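Long-range contacts in L-Ala-D/L-Glu Epimerase (Escherichia coli, PDB 1JPD), which belongs to the enolase superfamily of enzymes, joining an N-terminal capping domain to a C-terminal barrel of the TIM type: residues T175-A180 / G200-E205; A125-I130 / L150-L155. All blocks are in the same frame, centred on the assembly; numbering follows the deposited sequence.

Interaction 1: residues T175-A180 / G200-E205; sequences TLIVDA and GVAMLE
V178 sits between M203 and E205 in a parallel ladder: its N donates to M203 O at 2.9 Å, and its O receives E205 N at 2.6 Å. One step on, A180 N closes on E205 O. At the other end A202 N reaches L176 O with a more bent N-H...O angle of 138°. A water carries the pairing back by one residue, donating to G200 O and accepting from L176 N. G200 itself, with positive phi, is the C-prime residue of the Schellman motif that ends helix 189-198, and the chain turns from there straight into the ladder.

This is a beta-alpha-beta crossover, strand 175-179 to helix 189-198 to strand 203-205, in the barrel of the enolase superfamily.

Apolar packing differs on the two faces. Toward the helices, V178 has CG1 anti to its backbone N (chi1 163°), and that methyl meets L204 CD1 at 3.6 Å as the side chains cross; A180 CB lies at 4.2 Å from the same L204 CD1, and M164, C193 and L196 complete the layer. Toward the barrel interior, M203 bends at chi2 and chi3 and brings CE to within 4.1 Å of I177 CB.

Two carboxylates share the interior face further along. D179 and E205 cross with their planes 30° apart, D179 OD2 standing 3.9 Å from E205 OE1. Each has a partner nearby: D179 OD1 accepts from N181 N, and E205 OE2 from N248 ND2, while D228 brings a third acid close to E205. They lie at the C-terminal ends of barrel strands, where enzymes of this superfamily place their active sites.

Interaction 2: residues A125-I130 / L150-L155; sequences AQTVVI and LLKVKL
K152 N gives its hydrogen to Q126 O over 2.7 Å, in a nearly straight bond of 171°. The same parallel ladder continues on both sides: Q126 N donates to L150 O, V128 N to K152 O at 3.0 Å, and K154 N to V128 O. K152 thus uses both its N and its O on the neighbouring strand, with T127 CA-H adding a weaker contact to that carbonyl oxygen.

On the interior face T127 and K152 lie side by side, pointing the same way. The lysine is extended as far as CD, then bends at chi3 (67°), and CE comes 3.6 Å from T127 OG1. Its NZ goes on to a salt bridge with D300. A125 CB packs against K152 CB at 3.9 Å, beside the root of that chain. K154, two residues beyond K152, crosses T127 obliquely and brings NZ 3.7 Å from T127 CG2, the methyl that stands anti to the threonine's backbone N.

These strands are the first two of the enolase-superfamily barrel, joined by helix 133-145 in a beta-alpha-beta crossover, and their axes open to 35°.

The opposite face looks to that helix. V128 CG2 meets L151 CB at 4.2 Å, with the two side chains crossing, and V153 fills in beside V128; M136, A140 and L143 of the helix rest on this layer. L151 CD2 also touches Q126 CB at 4.1 Å, whereas the glutamine's amide leads away from strand 150-154, and its OE1 accepts from G320 N. Past the strand end I130 swings back over segment 150-155, its CD1 3.8 Å from L155 C.

How the interactions relate
From the N terminus, strand 121-128 comes first; after helix 133-145 the chain returns as strand 150-154, and interaction 2 closes that loop. Helix 160-170 then leads to strand 175-179, and helix 189-198 to strand 203-205, where interaction 1 closes the next-but-one. The two loops follow in series, neither nested nor crossed, with centres about 9 Å apart. Strands 150-154 and 175-179 lie next to each other in the sheet and weld them together: V153 N probably bonds to I177 O at 2.7 Å, and L151 N to T175 O. Together the contacts set four successive strands of the barrel wall, with helix 160-170 packed outside the middle pair.

Interaction 1: residues T175-A180 / G200-E205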
# COMPACT_ATOMS: atom_id res chain seq x y z
N THR A 175 8.81 -2.71 17.31
CA THR A 175 8.06 -1.50 16.98
C THR A 175 6.69 -2.05 16.57
O THR A 175 6.60 -2.91 15.68
CB THR A 175 8.65 -0.75 15.77
OG1 THR A 175 9.98 -0.33 16.07
CG2 THR A 175 7.79 0.46 15.43
N LEU A 176 5.62 -1.58 17.20
CA LEU A 176 4.28 -2.08 16.90
C LEU A 176 3.33 -1.06 16.29
O LEU A 176 3.27 0.09 16.74
CB LEU A 176 3.62 -2.62 18.18
CG LEU A 176 4.35 -3.63 19.05
CD1 LEU A 176 3.54 -3.88 20.31
CD2 LEU A 176 4.54 -4.93 18.29
N ILE A 177 2.59 -1.47 15.26
CA ILE A 177 1.57 -0.63 14.65
C ILE A 177 0.32 -1.49 14.63
O ILE A 177 0.40 -2.71 14.49
CB ILE A 177 1.96 -0.13 13.24
CG1 ILE A 177 2.18 -1.30 12.28
CG2 ILE A 177 3.22 0.72 13.32
CD1 ILE A 177 2.54 -0.84 10.87
N VAL A 178 -0.84 -0.87 14.81
CA VAL A 178 -2.11 -1.61 14.85
C VAL A 178 -3.05 -1.26 13.72
O VAL A 178 -3.33 -0.09 13.46
CB VAL A 178 -2.86 -1.35 16.19
CG1 VAL A 178 -4.32 -1.75 16.06
CG2 VAL A 178 -2.20 -2.13 17.31
N ASP A 179 -3.55 -2.30 13.04
CA ASP A 179 -4.50 -2.11 11.95
C ASP A 179 -5.85 -2.59 12.48
O ASP A 179 -6.12 -3.79 12.51
CB ASP A 179 -4.10 -2.93 10.72
CG ASP A 179 -4.91 -2.57 9.48
OD1 ASP A 179 -5.81 -1.71 9.59
OD2 ASP A 179 -4.67 -3.15 8.39
N ALA A 180 -6.68 -1.66 12.92
CA ALA A 180 -8.00 -2.02 13.44
C ALA A 180 -8.96 -2.25 12.28
O ALA A 180 -10.11 -2.65 12.47
CB ALA A 180 -8.52 -0.92 14.37
N GLY A 200 3.32 1.84 24.14
CA GLY A 200 4.28 2.32 23.16
C GLY A 200 3.95 2.03 21.71
O GLY A 200 4.85 1.99 20.88
N VAL A 201 2.67 1.82 21.40
CA VAL A 201 2.27 1.55 20.02
C VAL A 201 2.60 2.79 19.19
O VAL A 201 2.13 3.89 19.49
CB VAL A 201 0.76 1.25 19.91
CG1 VAL A 201 0.36 1.11 18.45
CG2 VAL A 201 0.44 -0.04 20.67
N ALA A 202 3.42 2.62 18.16
CA ALA A 202 3.83 3.73 17.31
C ALA A 202 2.71 4.35 16.49
O ALA A 202 2.72 5.56 16.26
CB ALA A 202 4.95 3.28 16.38
N MET A 203 1.75 3.54 16.05
CA MET A 203 0.66 4.07 15.23
C MET A 203 -0.57 3.16 15.17
O MET A 203 -0.46 1.94 15.24
CB MET A 203 1.21 4.33 13.83
CG MET A 203 0.18 4.75 12.80
SD MET A 203 -0.69 3.33 12.08
CE MET A 203 0.49 2.81 10.79
N LEU A 204 -1.74 3.79 15.07
CA LEU A 204 -3.02 3.09 14.98
C LEU A 204 -3.60 3.40 13.59
O LEU A 204 -3.76 4.57 13.22
CB LEU A 204 -3.98 3.57 16.06
CG LEU A 204 -5.44 3.12 15.90
CD1 LEU A 204 -5.54 1.59 16.02
CD2 LEU A 204 -6.29 3.80 16.96
N GLU A 205 -3.95 2.36 12.84
CA GLU A 205 -4.46 2.54 11.48
C GLU A 205 -5.97 2.35 11.27
O GLU A 205 -6.53 1.32 11.65
CB GLU A 205 -3.67 1.62 10.55
CG GLU A 205 -4.05 1.65 9.10
CD GLU A 205 -3.04 0.91 8.22
OE1 GLU A 205 -2.39 -0.04 8.72
OE2 GLU A 205 -2.90 1.29 7.04
O HOH W 1 6.30 0.52 19.16

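Interaction 2: residues A125-I130 / L150-L155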
# COMPACT_ATOMS: atom_id res chain seq x y z
N ALA A 125 6.46 -4.31 7.39
CA ALA A 125 5.60 -4.76 8.46
C ALA A 125 5.21 -6.23 8.34
O ALA A 125 4.74 -6.67 7.30
CB ALA A 125 4.35 -3.91 8.50
N GLN A 126 5.41 -6.97 9.42
CA GLN A 126 5.04 -8.37 9.45
C GLN A 126 3.69 -8.44 10.14
O GLN A 126 3.49 -7.84 11.20
CB GLN A 126 6.05 -9.19 10.24
CG GLN A 126 7.18 -9.67 9.38
CD GLN A 126 6.74 -10.67 8.32
OE1 GLN A 126 7.33 -10.74 7.25
NE2 GLN A 126 5.72 -11.47 8.63
N THR A 127 2.76 -9.17 9.54
CA THR A 127 1.44 -9.27 10.11
C THR A 127 1.36 -10.28 11.25
O THR A 127 1.89 -11.38 11.16
CB THR A 127 0.40 -9.68 9.05
OG1 THR A 127 0.27 -8.63 8.08
CG2 THR A 127 -0.96 -9.92 9.70
N VAL A 128 0.71 -9.86 12.33
CA VAL A 128 0.45 -10.71 13.47
C VAL A 128 -1.06 -10.78 13.37
O VAL A 128 -1.76 -9.82 13.68
CB VAL A 128 0.84 -10.05 14.80
CG1 VAL A 128 0.41 -10.95 15.95
CG2 VAL A 128 2.34 -9.81 14.86
N VAL A 129 -1.56 -11.91 12.89
CA VAL A 129 -2.99 -12.07 12.71
C VAL A 129 -3.77 -12.24 14.01
O VAL A 129 -3.22 -12.62 15.04
CB VAL A 129 -3.27 -13.28 11.79
CG1 VAL A 129 -2.52 -13.10 10.46
CG2 VAL A 129 -2.84 -14.56 12.47
N ILE A 130 -5.07 -11.94 13.95
CA ILE A 130 -5.95 -12.06 15.10
C ILE A 130 -5.94 -13.48 15.67
O ILE A 130 -5.85 -14.46 14.93
CB ILE A 130 -7.40 -11.68 14.72
CG1 ILE A 130 -7.45 -10.19 14.35
CG2 ILE A 130 -8.35 -11.98 15.88
CD1 ILE A 130 -8.86 -9.66 14.09
N LEU A 150 9.45 -4.51 12.79
CA LEU A 150 8.17 -3.81 12.73
C LEU A 150 7.06 -4.84 12.60
O LEU A 150 7.02 -5.58 11.63
CB LEU A 150 8.14 -2.86 11.53
CG LEU A 150 6.84 -2.10 11.28
CD1 LEU A 150 6.48 -1.25 12.49
CD2 LEU A 150 7.00 -1.22 10.06
N LEU A 151 6.17 -4.88 13.58
CA LEU A 151 5.05 -5.81 13.58
C LEU A 151 3.74 -5.06 13.39
O LEU A 151 3.49 -4.05 14.06
CB LEU A 151 4.98 -6.59 14.90
CG LEU A 151 6.17 -7.45 15.31
CD1 LEU A 151 5.89 -8.12 16.65
CD2 LEU A 151 6.43 -8.49 14.23
N LYS A 152 2.89 -5.54 12.48
CA LYS A 152 1.59 -4.92 12.27
C LYS A 152 0.58 -5.83 12.93
O LYS A 152 0.31 -6.92 12.43
CB LYS A 152 1.27 -4.78 10.78
CG LYS A 152 -0.06 -4.09 10.51
CD LYS A 152 -0.30 -3.85 9.03
CE LYS A 152 -0.49 -5.15 8.26
NZ LYS A 152 -0.63 -4.91 6.80
N VAL A 153 0.04 -5.40 14.06
CA VAL A 153 -0.93 -6.21 14.78
C VAL A 153 -2.33 -5.96 14.26
O VAL A 153 -2.81 -4.83 14.28
CB VAL A 153 -0.91 -5.91 16.30
CG1 VAL A 153 -1.94 -6.76 17.01
CG2 VAL A 153 0.48 -6.18 16.86
N LYS A 154 -2.97 -7.02 13.77
CA LYS A 154 -4.33 -6.92 13.25
C LYS A 154 -5.29 -7.09 14.42
O LYS A 154 -5.17 -8.04 15.20
CB LYS A 154 -4.59 -8.01 12.20
CG LYS A 154 -3.99 -7.75 10.84
CD LYS A 154 -5.07 -7.38 9.82
CE LYS A 154 -4.49 -7.21 8.41
NZ LYS A 154 -3.89 -8.47 7.87
N LEU A 155 -6.25 -6.18 14.57
CA LEU A 155 -7.21 -6.30 15.66
C LEU A 155 -8.64 -6.04 15.20
O LEU A 155 -8.88 -5.27 14.27
CB LEU A 155 -6.89 -5.32 16.79
CG LEU A 155 -5.60 -5.45 17.60
CD1 LEU A 155 -5.52 -4.32 18.62
CD2 LEU A 155 -5.58 -6.79 18.31